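Local coordinates for protein methionyl-tRNA formyltransferase (PDB 1ZGH) that probably transfers a formyl group from 10-formyltetrahydrofolate to the amino group of methionine carried by initiator tRNA, at residues F206-I211 with A240-G245; K39-K44 with E158-A163; G124-K129 with Y214-D219; Q47-K50 with K56-T59. All blocks are in the same frame, centred on the assembly; numbering follows the deposited sequence.

Contact 1 (F206-I211 with A240-G245); sequences FDLEKI and ASMKNG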
loop_
_atom_site.group_PDB
_atom_site.type_symbol
_atom_site.label_atom_id
_atom_site.label_comp_id
_atom_site.label_asym_id
_atom_site.label_seq_id
_atom_site.Cartn_x
_atom_site.Cartn_y
_atom_site.Cartn_z
ATOM N N PHE A 206 15.351 9.323 19.859
ATOM C CA PHE A 206 15.168 9.735 18.466
ATOM C C PHE A 206 15.520 11.208 18.344
ATOM O O PHE A 206 15.144 12.014 19.201
ATOM C CB PHE A 206 13.717 9.581 18.013
ATOM C CG PHE A 206 13.247 8.164 17.802
ATOM C CD1 PHE A 206 14.031 7.061 18.136
ATOM C CD2 PHE A 206 11.949 7.945 17.305
ATOM C CE1 PHE A 206 13.545 5.758 17.940
ATOM C CE2 PHE A 206 11.456 6.658 17.107
ATOM C CZ PHE A 206 12.264 5.552 17.429
ATOM N N ASP A 207 16.213 11.575 17.274
ATOM C CA ASP A 207 16.347 12.991 16.961
ATOM C C ASP A 207 15.006 13.605 16.466
ATOM O O ASP A 207 14.000 12.889 16.219
ATOM C CB ASP A 207 17.617 13.251 16.073
ATOM C CG ASP A 207 17.458 12.866 14.596
ATOM O OD1 ASP A 207 16.361 12.691 14.057
ATOM O OD2 ASP A 207 18.498 12.732 13.921
ATOM N N LEU A 208 14.944 14.927 16.344
ATOM C CA LEU A 208 13.680 15.573 16.030
ATOM C C LEU A 208 13.092 15.154 14.659
ATOM O O LEU A 208 11.887 14.939 14.565
ATOM C CB LEU A 208 13.822 17.099 16.091
ATOM C CG LEU A 208 12.501 17.868 16.132
ATOM C CD1 LEU A 208 11.766 17.677 17.455
ATOM C CD2 LEU A 208 12.787 19.353 15.888
ATOM N N GLU A 209 13.939 15.011 13.634
ATOM C CA GLU A 209 13.483 14.606 12.291
ATOM C C GLU A 209 12.961 13.180 12.331
ATOM O O GLU A 209 11.982 12.882 11.659
ATOM C CB GLU A 209 14.565 14.686 11.196
ATOM C CG GLU A 209 13.912 14.386 9.766
ATOM C CD GLU A 209 14.749 14.901 8.597
ATOM O OE1 GLU A 209 15.852 15.446 8.847
ATOM O OE2 GLU A 209 14.300 14.773 7.426
ATOM N N LYS A 210 13.593 12.303 13.124
ATOM C CA LYS A 210 13.097 10.925 13.248
ATOM C C LYS A 210 11.737 10.879 13.936
ATOM O O LYS A 210 10.870 10.109 13.538
ATOM C CB LYS A 210 14.096 10.029 13.982
ATOM C CG LYS A 210 13.733 8.547 13.938
ATOM N N ILE A 211 11.540 11.710 14.965
ATOM C CA ILE A 211 10.217 11.875 15.591
ATOM C C ILE A 211 9.168 12.314 14.578
ATOM O O ILE A 211 8.081 11.706 14.482
ATOM C CB ILE A 211 10.230 12.784 16.831
ATOM C CG1 ILE A 211 11.092 12.182 17.931
ATOM C CG2 ILE A 211 8.810 12.988 17.372
ATOM C CD1 ILE A 211 11.350 13.135 19.092
ATOM N N ALA A 240 1.721 16.412 12.183
ATOM C CA ALA A 240 2.969 17.026 12.545
ATOM C C ALA A 240 3.409 18.062 11.517
ATOM O O ALA A 240 3.204 17.870 10.328
ATOM C CB ALA A 240 4.006 15.967 12.642
ATOM N N SER A 241 4.031 19.137 11.981
ATOM C CA SER A 241 4.558 20.162 11.093
ATOM C C SER A 241 5.839 20.670 11.734
ATOM O O SER A 241 5.865 20.990 12.917
ATOM C CB SER A 241 3.510 21.267 10.908
ATOM O OG SER A 241 3.843 22.232 9.951
HETATM N N MSE A 242 6.905 20.713 10.951
HETATM C CA MSE A 242 8.200 21.049 11.450
HETATM C C MSE A 242 8.406 22.564 11.415
HETATM O O MSE A 242 8.141 23.232 10.438
HETATM C CB MSE A 242 9.279 20.276 10.674
HETATM C CG MSE A 242 10.683 20.615 11.104
HETATM SE SE MSE A 242 11.060 19.777 12.879
HETATM C CE MSE A 242 11.476 17.951 12.140
ATOM N N LYS A 243 8.871 23.101 12.538
ATOM C CA LYS A 243 9.230 24.495 12.657
ATOM C C LYS A 243 10.712 24.570 13.152
ATOM O O LYS A 243 11.334 23.563 13.398
ATOM C CB LYS A 243 8.291 25.192 13.641
ATOM C CG LYS A 243 6.786 25.212 13.247
ATOM C CD LYS A 243 6.555 25.930 11.945
ATOM C CE LYS A 243 5.027 26.021 11.489
ATOM N NZ LYS A 243 4.924 26.463 10.025
ATOM N N ASN A 244 11.240 25.770 13.318
ATOM C CA ASN A 244 12.591 25.900 13.804
ATOM C C ASN A 244 12.662 25.387 15.224
ATOM O O ASN A 244 12.017 25.928 16.091
ATOM C CB ASN A 244 13.062 27.332 13.746
ATOM C CG ASN A 244 14.524 27.454 14.131
ATOM O OD1 ASN A 244 15.387 26.779 13.564
ATOM N ND2 ASN A 244 14.787 28.230 15.125
ATOM N N GLY A 245 13.426 24.316 15.429
ATOM C CA GLY A 245 13.660 23.782 16.771
ATOM C C GLY A 245 12.519 23.021 17.419
ATOM O O GLY A 245 12.628 22.603 18.577
#
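Leu208 and Glu209, in the first turn of helix 208-217, face the end of strand 233-243 and the turn after it, with the backbones well separated: CA of Leu208 lies 8.2 Å from CA of Gly245, and CA of Glu209 lies 8.4 Å from CA of Met242. No hydrogen bond spans this gap, which is bridged by two apolar side chains. Leu208 sends CD2 against the selenium of Met242, a selenomethionine, with CD2 and SE 3.5 Å apart; the same methyl lies 4.0 Å from the backbone C of Gly245. The Met242 chain leaves the strand with CG anti to the backbone N (chi1 178°) and then bends at both following torsions, which brings its terminal CE back against the helix backbone, 3.9 Å from CA of Glu209. On the helix side, the first turn is held by Asp207 at the N-cap, whose OD1 accepts from the backbone N of Lys210 (2.9 Å). The contact lies at the surface of the C-terminal domain, where Gly245, with positive phi, is in the turn between antiparallel strands 233-243 and 246-254. Ile247 of the second strand touches both Leu208 and Met242, while Tyr212, one turn on in the helix, touches Met242 and Ala240.

Contact 2 (K39-K44 with E158-A163); sequences KSWNIK and EIFMRA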
loop_
_atom_site.group_PDB
_atom_site.type_symbol
_atom_site.label_atom_id
_atom_site.label_comp_id
_atom_site.label_asym_id
_atom_site.label_seq_id
_atom_site.Cartn_x
_atom_site.Cartn_y
_atom_site.Cartn_z
ATOM N N LYS A 39 -9.250 0.840 1.895
ATOM C CA LYS A 39 -8.975 2.265 2.161
ATOM C C LYS A 39 -9.868 3.142 1.332
ATOM O O LYS A 39 -10.079 2.899 0.140
ATOM C CB LYS A 39 -7.521 2.668 1.989
ATOM C CG LYS A 39 -6.531 1.800 2.763
ATOM C CD LYS A 39 -6.744 1.818 4.316
ATOM C CE LYS A 39 -5.518 1.256 4.999
ATOM N NZ LYS A 39 -5.630 1.192 6.496
ATOM N N SER A 40 -10.426 4.159 1.977
ATOM C CA SER A 40 -11.426 4.999 1.356
ATOM C C SER A 40 -10.965 5.576 0.010
ATOM O O SER A 40 -11.735 5.637 -0.944
ATOM C CB SER A 40 -11.827 6.135 2.335
ATOM O OG SER A 40 -10.730 6.980 2.629
ATOM N N TRP A 41 -9.711 6.029 -0.077
ATOM C CA TRP A 41 -9.257 6.714 -1.315
ATOM C C TRP A 41 -9.174 5.709 -2.492
ATOM O O TRP A 41 -9.495 6.037 -3.625
ATOM C CB TRP A 41 -7.930 7.467 -1.091
ATOM C CG TRP A 41 -6.832 6.612 -0.509
ATOM C CD1 TRP A 41 -5.974 5.819 -1.187
ATOM C CD2 TRP A 41 -6.528 6.433 0.880
ATOM N NE1 TRP A 41 -5.121 5.171 -0.317
ATOM C CE2 TRP A 41 -5.463 5.510 0.962
ATOM C CE3 TRP A 41 -7.035 6.984 2.058
ATOM C CZ2 TRP A 41 -4.881 5.159 2.176
ATOM C CZ3 TRP A 41 -6.496 6.600 3.254
ATOM C CH2 TRP A 41 -5.426 5.704 3.308
ATOM N N ASN A 42 -8.768 4.473 -2.202
ATOM C CA ASN A 42 -8.661 3.446 -3.241
ATOM C C ASN A 42 -10.035 3.041 -3.736
ATOM O O ASN A 42 -10.241 2.844 -4.919
ATOM C CB ASN A 42 -7.952 2.194 -2.714
ATOM C CG ASN A 42 -6.451 2.406 -2.502
ATOM O OD1 ASN A 42 -5.784 2.969 -3.354
ATOM N ND2 ASN A 42 -5.947 1.963 -1.364
ATOM N N ILE A 43 -10.981 2.902 -2.813
ATOM C CA ILE A 43 -12.350 2.551 -3.175
ATOM C C ILE A 43 -12.997 3.637 -4.040
ATOM O O ILE A 43 -13.682 3.342 -5.026
ATOM C CB ILE A 43 -13.189 2.273 -1.910
ATOM C CG1 ILE A 43 -12.626 1.053 -1.165
ATOM C CG2 ILE A 43 -14.675 2.053 -2.289
ATOM C CD1 ILE A 43 -13.220 0.887 0.248
ATOM N N LYS A 44 -12.821 4.889 -3.632
ATOM C CA LYS A 44 -13.299 6.026 -4.400
ATOM C C LYS A 44 -12.703 5.971 -5.806
ATOM O O LYS A 44 -13.410 6.167 -6.764
ATOM C CB LYS A 44 -12.949 7.365 -3.720
ATOM C CG LYS A 44 -13.177 8.640 -4.619
ATOM C CD LYS A 44 -12.726 9.986 -3.950
ATOM C CE LYS A 44 -11.225 10.071 -3.564
ATOM N NZ LYS A 44 -10.228 10.067 -4.696
ATOM N N GLU A 158 -1.301 10.962 2.730
ATOM C CA GLU A 158 -0.911 11.743 1.552
ATOM C C GLU A 158 -0.112 10.894 0.548
ATOM O O GLU A 158 -0.346 10.920 -0.660
ATOM C CB GLU A 158 -0.106 12.999 1.980
ATOM C CG GLU A 158 -0.978 14.129 2.521
ATOM C CD GLU A 158 -0.195 15.205 3.298
ATOM O OE1 GLU A 158 1.007 15.004 3.518
ATOM O OE2 GLU A 158 -0.791 16.221 3.691
ATOM N N ILE A 159 0.780 10.068 1.074
ATOM C CA ILE A 159 1.633 9.232 0.231
ATOM C C ILE A 159 0.801 8.109 -0.407
ATOM O O ILE A 159 0.948 7.833 -1.583
ATOM C CB ILE A 159 2.810 8.624 1.075
ATOM C CG1 ILE A 159 3.780 9.750 1.509
ATOM C CG2 ILE A 159 3.535 7.510 0.281
ATOM C CD1 ILE A 159 4.682 9.343 2.671
ATOM N N PHE A 160 -0.064 7.478 0.371
ATOM C CA PHE A 160 -0.943 6.419 -0.171
ATOM C C PHE A 160 -1.904 6.972 -1.223
ATOM O O PHE A 160 -2.160 6.320 -2.245
ATOM C CB PHE A 160 -1.694 5.672 0.942
ATOM C CG PHE A 160 -0.845 4.794 1.780
ATOM C CD1 PHE A 160 0.096 3.938 1.216
ATOM C CD2 PHE A 160 -1.046 4.738 3.152
ATOM C CE1 PHE A 160 0.842 3.105 2.011
ATOM C CE2 PHE A 160 -0.299 3.907 3.929
ATOM C CZ PHE A 160 0.631 3.073 3.351
HETATM N N MSE A 161 -2.417 8.183 -1.017
HETATM C CA MSE A 161 -3.266 8.798 -2.045
HETATM C C MSE A 161 -2.483 9.176 -3.316
HETATM O O MSE A 161 -2.983 9.064 -4.418
HETATM C CB MSE A 161 -4.034 10.016 -1.488
HETATM C CG MSE A 161 -4.997 9.611 -0.378
HETATM SE SE MSE A 161 -6.028 11.179 0.239
HETATM C CE MSE A 161 -4.768 12.181 0.876
ATOM N N ARG A 162 -1.251 9.632 -3.144
ATOM C CA ARG A 162 -0.356 9.926 -4.260
ATOM C C ARG A 162 -0.061 8.637 -5.069
ATOM O O ARG A 162 -0.131 8.639 -6.302
ATOM C CB ARG A 162 0.938 10.541 -3.689
ATOM C CG ARG A 162 1.985 10.990 -4.693
ATOM C CD ARG A 162 3.242 11.554 -3.934
ATOM N NE ARG A 162 2.900 12.596 -2.963
ATOM C CZ ARG A 162 3.446 12.773 -1.769
ATOM N NH1 ARG A 162 4.454 12.015 -1.372
ATOM N NH2 ARG A 162 3.001 13.757 -0.976
ATOM N N ALA A 163 0.198 7.539 -4.365
ATOM C CA ALA A 163 0.450 6.246 -4.995
ATOM C C ALA A 163 -0.788 5.742 -5.735
ATOM O O ALA A 163 -0.698 5.261 -6.878
ATOM C CB ALA A 163 0.864 5.258 -3.950
#
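Trp41 and Met161 form a Met-aromatic contact between the first turn of helix 40-52 and the long helix 156-178, with Phe160 meeting another part of the same indole. The backbones come close here, the CA atoms of Trp41 and Met161 being 6.4 Å apart. Met161, a selenomethionine, lays its CG over one face of the indole as a CH-pi donor: CG stands 3.9 Å from the centroid of the five-membered ring, 26° off the ring normal, and 3.5 Å from Trp41 CG. Its selenium lies farther out and oblique, 5.3 Å from that centroid, so the methylene makes the closer approach. The two side chains cross at about a right angle. Lys39, the N-cap residue of helix 40-52, places its CB against the opposite face of the indole, which is thus held between aliphatic groups of the two segments.

In the formyltransferase domain this joins the helix after strand 31-36, which comes first in the chain among the strands of the mixed sheet, to the helix after strand 144-151, which comes last. With Trp41 CG between the backbone N and the carbonyl carbon (chi1 53°), the indole points at helix 156-178. Its six-membered ring comes obliquely against Phe160, with CZ2 3.5 Å from Phe160 CB and 4.0 Å from Phe160 CD2. Beyond that point the phenyl group leads away from helix 40-52 and meets the ring of Tyr223 and the side chain of Leu117. Next to the apolar contact, Asn42 OD1 is hydrogen-bonded to the hydroxyl of Ser164, a polar link between the same two helices.

Contact 3 (G124-K129 with Y214-D219); sequences GIKKTK and YIRMLD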
loop_
_atom_site.group_PDB
_atom_site.type_symbol
_atom_site.label_atom_id
_atom_site.label_comp_id
_atom_site.label_asym_id
_atom_site.label_seq_id
_atom_site.Cartn_x
_atom_site.Cartn_y
_atom_site.Cartn_z
ATOM N N GLY A 124 15.189 6.341 5.949
ATOM C CA GLY A 124 15.515 7.656 5.386
ATOM C C GLY A 124 15.331 7.790 3.872
ATOM O O GLY A 124 15.961 8.661 3.238
ATOM N N ILE A 125 14.498 6.941 3.271
ATOM C CA ILE A 125 14.336 6.973 1.824
ATOM C C ILE A 125 13.241 8.003 1.443
ATOM O O ILE A 125 12.147 8.003 2.025
ATOM C CB ILE A 125 14.013 5.565 1.280
ATOM C CG1 ILE A 125 15.223 4.650 1.457
ATOM C CG2 ILE A 125 13.566 5.590 -0.198
ATOM C CD1 ILE A 125 14.868 3.185 1.487
ATOM N N LYS A 126 13.542 8.842 0.448
ATOM C CA LYS A 126 12.593 9.876 0.030
ATOM C C LYS A 126 11.934 9.631 -1.316
ATOM O O LYS A 126 10.963 10.311 -1.638
ATOM C CB LYS A 126 13.252 11.260 0.045
ATOM C CG LYS A 126 13.287 11.874 1.470
ATOM C CD LYS A 126 11.908 12.324 2.056
ATOM C CE LYS A 126 12.111 12.878 3.489
ATOM N NZ LYS A 126 10.865 13.587 4.038
ATOM N N LYS A 127 12.447 8.660 -2.067
ATOM C CA LYS A 127 11.843 8.261 -3.341
ATOM C C LYS A 127 11.932 6.739 -3.509
ATOM O O LYS A 127 12.959 6.135 -3.200
ATOM C CB LYS A 127 12.567 8.928 -4.502
ATOM C CG LYS A 127 11.763 8.878 -5.798
ATOM N N THR A 128 10.857 6.137 -3.996
ATOM C CA THR A 128 10.808 4.692 -4.218
ATOM C C THR A 128 10.211 4.431 -5.607
ATOM O O THR A 128 10.026 5.368 -6.393
ATOM C CB THR A 128 9.996 3.986 -3.081
ATOM O OG1 THR A 128 10.102 2.565 -3.197
ATOM C CG2 THR A 128 8.525 4.393 -3.064
ATOM N N LYS A 129 9.916 3.176 -5.912
ATOM C CA LYS A 129 9.149 2.837 -7.105
ATOM C C LYS A 129 7.953 1.995 -6.678
ATOM O O LYS A 129 8.005 1.295 -5.671
ATOM C CB LYS A 129 10.013 2.092 -8.125
ATOM C CG LYS A 129 11.060 2.975 -8.812
ATOM C CD LYS A 129 11.560 2.354 -10.066
ATOM C CE LYS A 129 12.862 2.998 -10.575
ATOM N NZ LYS A 129 12.739 4.475 -10.639
ATOM N N TYR A 214 8.360 9.418 12.269
ATOM C CA TYR A 214 7.444 8.472 12.977
ATOM C C TYR A 214 5.980 8.939 13.010
ATOM O O TYR A 214 5.071 8.194 12.691
ATOM C CB TYR A 214 7.937 8.152 14.402
ATOM C CG TYR A 214 8.702 6.853 14.469
ATOM C CD1 TYR A 214 9.903 6.697 13.776
ATOM C CD2 TYR A 214 8.229 5.780 15.235
ATOM C CE1 TYR A 214 10.600 5.484 13.815
ATOM C CE2 TYR A 214 8.925 4.559 15.291
ATOM C CZ TYR A 214 10.098 4.428 14.575
ATOM O OH TYR A 214 10.816 3.270 14.650
ATOM N N ILE A 215 5.754 10.196 13.395
ATOM C CA ILE A 215 4.413 10.734 13.423
ATOM C C ILE A 215 3.759 10.730 12.029
ATOM O O ILE A 215 2.642 10.197 11.866
ATOM C CB ILE A 215 4.350 12.156 14.016
ATOM C CG1 ILE A 215 4.885 12.154 15.460
ATOM C CG2 ILE A 215 2.884 12.677 13.932
ATOM C CD1 ILE A 215 5.051 13.549 16.019
ATOM N N ARG A 216 4.447 11.275 11.026
ATOM C CA ARG A 216 3.853 11.345 9.690
ATOM C C ARG A 216 3.619 9.961 9.035
ATOM O O ARG A 216 2.618 9.790 8.359
ATOM C CB ARG A 216 4.661 12.213 8.745
ATOM C CG ARG A 216 5.919 11.566 8.146
ATOM C CD ARG A 216 6.750 12.652 7.520
ATOM N NE ARG A 216 8.061 12.196 7.066
ATOM C CZ ARG A 216 8.313 11.646 5.885
ATOM N NH1 ARG A 216 7.362 11.468 4.964
ATOM N NH2 ARG A 216 9.545 11.320 5.600
HETATM N N MSE A 217 4.536 9.020 9.259
HETATM C CA MSE A 217 4.512 7.714 8.585
HETATM C C MSE A 217 3.400 6.830 9.150
HETATM O O MSE A 217 2.992 5.891 8.489
HETATM C CB MSE A 217 5.848 6.986 8.649
HETATM C CG MSE A 217 6.110 6.197 9.945
HETATM SE SE MSE A 217 7.932 5.517 10.039
HETATM C CE MSE A 217 7.672 4.224 11.606
ATOM N N LEU A 218 2.919 7.158 10.356
ATOM C CA LEU A 218 1.780 6.491 10.988
ATOM C C LEU A 218 0.441 7.251 10.994
ATOM O O LEU A 218 -0.546 6.771 11.588
ATOM C CB LEU A 218 2.185 6.081 12.408
ATOM C CG LEU A 218 3.365 5.109 12.431
ATOM C CD1 LEU A 218 4.063 5.092 13.788
ATOM C CD2 LEU A 218 2.963 3.734 12.011
ATOM N N ASP A 219 0.410 8.413 10.322
ATOM C CA ASP A 219 -0.718 9.308 10.240
ATOM C C ASP A 219 -1.517 9.004 8.975
ATOM O O ASP A 219 -1.346 9.624 7.921
ATOM C CB ASP A 219 -0.209 10.739 10.325
ATOM C CG ASP A 219 -1.301 11.778 10.473
ATOM O OD1 ASP A 219 -2.531 11.449 10.489
ATOM O OD2 ASP A 219 -0.931 12.976 10.529
HETATM O O HOH W 1 11.338 9.760 3.744
#
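Lys126 and Arg216 bring two positive groups together: NZ of the lysine lies 3.1 Å from NH2 of the arginine. Both are donors, so no hydrogen bond joins them, and the ammonium approaches the guanidinium obliquely. Lys126 gets there by a bend at chi2 (-70°), after which its chain runs straight to the amine; CE also comes within 3.7 Å of NH2. The proximity would probably be unfavourable by itself, and may lower the lysine's affinity for its proton.

The salt bridge of Arg216 NE with Asp213 OD1 probably offsets part of the charge. Hydrogen bonds to neutral partners fix the group further. A single water links the two segments, donating to the backbone O of Ile125 at 2.6 Å and accepting from Arg216 NH2 at 3.0 Å; it sits at the edge of the guanidinium, in its plane. NH1 is bonded to the carbonyl oxygens of Leu152 and Gly154. With all three nitrogens engaged, the rotation of the buried guanidinium is well defined. The arginine chain extends from CG to NE, spanning the distance from its helix to these acceptors.

Further side-chain packing comes from outside: Arg216 touches Ile121 of helix 116-122, and Lys126 touches Tyr153. Helix 116-122 ends in a Schellman motif with Gly124 as the C-prime residue, and the backbone of Lys126, just before strand 127-134, bonds to that of Leu152. Helix 208-217 from the C-terminal domain packs beside the loop that leads into this strand, and the backbone of Arg216 bonds to that of Ala156, at the start of helix 156-178.

Contact 4 (Q47-K50 with K56-T59); sequences QKFK and KYNT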
loop_
_atom_site.group_PDB
_atom_site.type_symbol
_atom_site.label_atom_id
_atom_site.label_comp_id
_atom_site.label_asym_id
_atom_site.label_seq_id
_atom_site.Cartn_x
_atom_site.Cartn_y
_atom_site.Cartn_z
ATOM N N GLN A 47 -14.215 3.162 -7.902
ATOM C CA GLN A 47 -15.586 3.517 -8.370
ATOM C C GLN A 47 -15.529 4.494 -9.552
ATOM O O GLN A 47 -16.253 4.345 -10.536
ATOM C CB GLN A 47 -16.417 4.116 -7.234
ATOM C CG GLN A 47 -16.739 3.104 -6.122
ATOM C CD GLN A 47 -17.322 3.736 -4.872
ATOM O OE1 GLN A 47 -17.133 4.927 -4.608
ATOM N NE2 GLN A 47 -18.014 2.930 -4.075
ATOM N N LYS A 48 -14.628 5.473 -9.449
ATOM C CA LYS A 48 -14.391 6.435 -10.527
ATOM C C LYS A 48 -13.892 5.726 -11.787
ATOM O O LYS A 48 -14.393 5.978 -12.899
ATOM C CB LYS A 48 -13.378 7.479 -10.055
ATOM C CG LYS A 48 -13.112 8.573 -11.023
ATOM N N PHE A 49 -12.929 4.815 -11.607
ATOM C CA PHE A 49 -12.362 4.056 -12.725
ATOM C C PHE A 49 -13.444 3.193 -13.392
ATOM O O PHE A 49 -13.523 3.118 -14.638
ATOM C CB PHE A 49 -11.179 3.188 -12.265
ATOM C CG PHE A 49 -10.576 2.385 -13.367
ATOM C CD1 PHE A 49 -11.128 1.153 -13.729
ATOM C CD2 PHE A 49 -9.487 2.862 -14.085
ATOM C CE1 PHE A 49 -10.603 0.407 -14.790
ATOM C CE2 PHE A 49 -8.963 2.114 -15.158
ATOM C CZ PHE A 49 -9.543 0.889 -15.507
ATOM N N LYS A 50 -14.290 2.563 -12.582
ATOM C CA LYS A 50 -15.385 1.715 -13.136
ATOM C C LYS A 50 -16.364 2.539 -13.995
ATOM O O LYS A 50 -16.750 2.120 -15.076
ATOM C CB LYS A 50 -16.139 1.018 -11.996
ATOM C CG LYS A 50 -17.440 0.330 -12.409
ATOM C CD LYS A 50 -18.168 -0.291 -11.222
ATOM C CE LYS A 50 -19.465 -0.938 -11.703
ATOM N NZ LYS A 50 -19.755 -2.177 -10.980
ATOM N N LYS A 56 -15.093 -0.118 -22.009
ATOM C CA LYS A 56 -13.960 -1.036 -22.212
ATOM C C LYS A 56 -13.996 -2.224 -21.257
ATOM O O LYS A 56 -13.694 -3.343 -21.662
ATOM C CB LYS A 56 -12.623 -0.313 -21.997
ATOM C CG LYS A 56 -12.288 0.780 -23.008
ATOM C CD LYS A 56 -11.076 1.592 -22.530
ATOM N N TYR A 57 -14.336 -1.975 -19.989
ATOM C CA TYR A 57 -14.189 -2.986 -18.922
ATOM C C TYR A 57 -15.496 -3.231 -18.179
ATOM O O TYR A 57 -16.267 -2.307 -17.996
ATOM C CB TYR A 57 -13.094 -2.539 -17.939
ATOM C CG TYR A 57 -11.804 -2.108 -18.615
ATOM C CD1 TYR A 57 -11.258 -0.842 -18.392
ATOM C CD2 TYR A 57 -11.135 -2.965 -19.487
ATOM C CE1 TYR A 57 -10.076 -0.444 -19.025
ATOM C CE2 TYR A 57 -9.965 -2.576 -20.131
ATOM C CZ TYR A 57 -9.444 -1.311 -19.893
ATOM O OH TYR A 57 -8.285 -0.929 -20.523
ATOM N N ASN A 58 -15.780 -4.482 -17.812
ATOM C CA ASN A 58 -16.782 -4.757 -16.770
ATOM C C ASN A 58 -15.964 -4.900 -15.512
ATOM O O ASN A 58 -15.236 -5.875 -15.370
ATOM C CB ASN A 58 -17.579 -6.042 -16.998
ATOM C CG ASN A 58 -18.640 -6.296 -15.894
ATOM O OD1 ASN A 58 -18.775 -5.530 -14.942
ATOM N ND2 ASN A 58 -19.405 -7.363 -16.052
ATOM N N THR A 59 -16.077 -3.904 -14.636
ATOM C CA THR A 59 -15.287 -3.806 -13.423
ATOM C C THR A 59 -16.128 -4.234 -12.219
ATOM O O THR A 59 -17.206 -3.689 -11.976
ATOM C CB THR A 59 -14.767 -2.358 -13.217
ATOM O OG1 THR A 59 -14.029 -1.941 -14.371
ATOM C CG2 THR A 59 -13.852 -2.272 -12.023
#
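Phe49 and Lys50, on consecutive positions of helix 40-52, both carry CG anti to the backbone N (chi1 179° and 169°), and the two side chains reach different parts of strand 57-62. The lysine chain continues extended through CD and CE, running antiparallel to the Thr59 side chain, and bends only at chi4. Its NZ then donates to the backbone O of Thr59 at 3.1 Å, with a C=O...N angle of 172°, so the ammonium meets the carbonyl almost head-on. Nearer the helix backbone, Lys50 CB packs on Thr59 CB at 3.8 Å.

These residues close the beta-alpha-beta unit of strand 31-36, helix 40-52 and strand 57-62, the last being an outermost strand of the mixed sheet, and the contact seats the end of the helix against it. Phe49 meets Tyr57 rim to rim: the planes are only 11° apart and the centroids 5.9 Å, but neither ring covers the other's face, and the closest atoms are Phe49 CZ and Tyr57 CD1 at 3.8 Å. CB of Lys56 lies over the centre of one face of the Tyr57 ring. Thr59 OG1 comes to the edge of the Phe49 ring, 4.2 Å from CE1, and is buried there without a hydrogen-bonding partner in the model. Leu176 of helix 156-178 touches both aromatic side chains, and Ile35 of strand 31-36 touches Phe49 and Thr59.

Contact 1 is a surface contact within the C-terminal domain; contacts 2, 3 and 4 are partly buried. Contacts 2 and 4 share helix 40-52, with centres about 17 Å apart, so one helix is fixed near its start by an aromatic contact and farther along by mixed aromatic and polar packing. Contacts 1 and 3 share helix 208-217 and touch each other through Phe206 and Tyr214. Contact 3 alone joins the formyltransferase part of the chain to the C-terminal domain, and its chemistry is charged and water-mediated, whereas contacts 1 and 2 are apolar across their segments. Contacts 1 and 4 lie on opposite sides of the chain's centre.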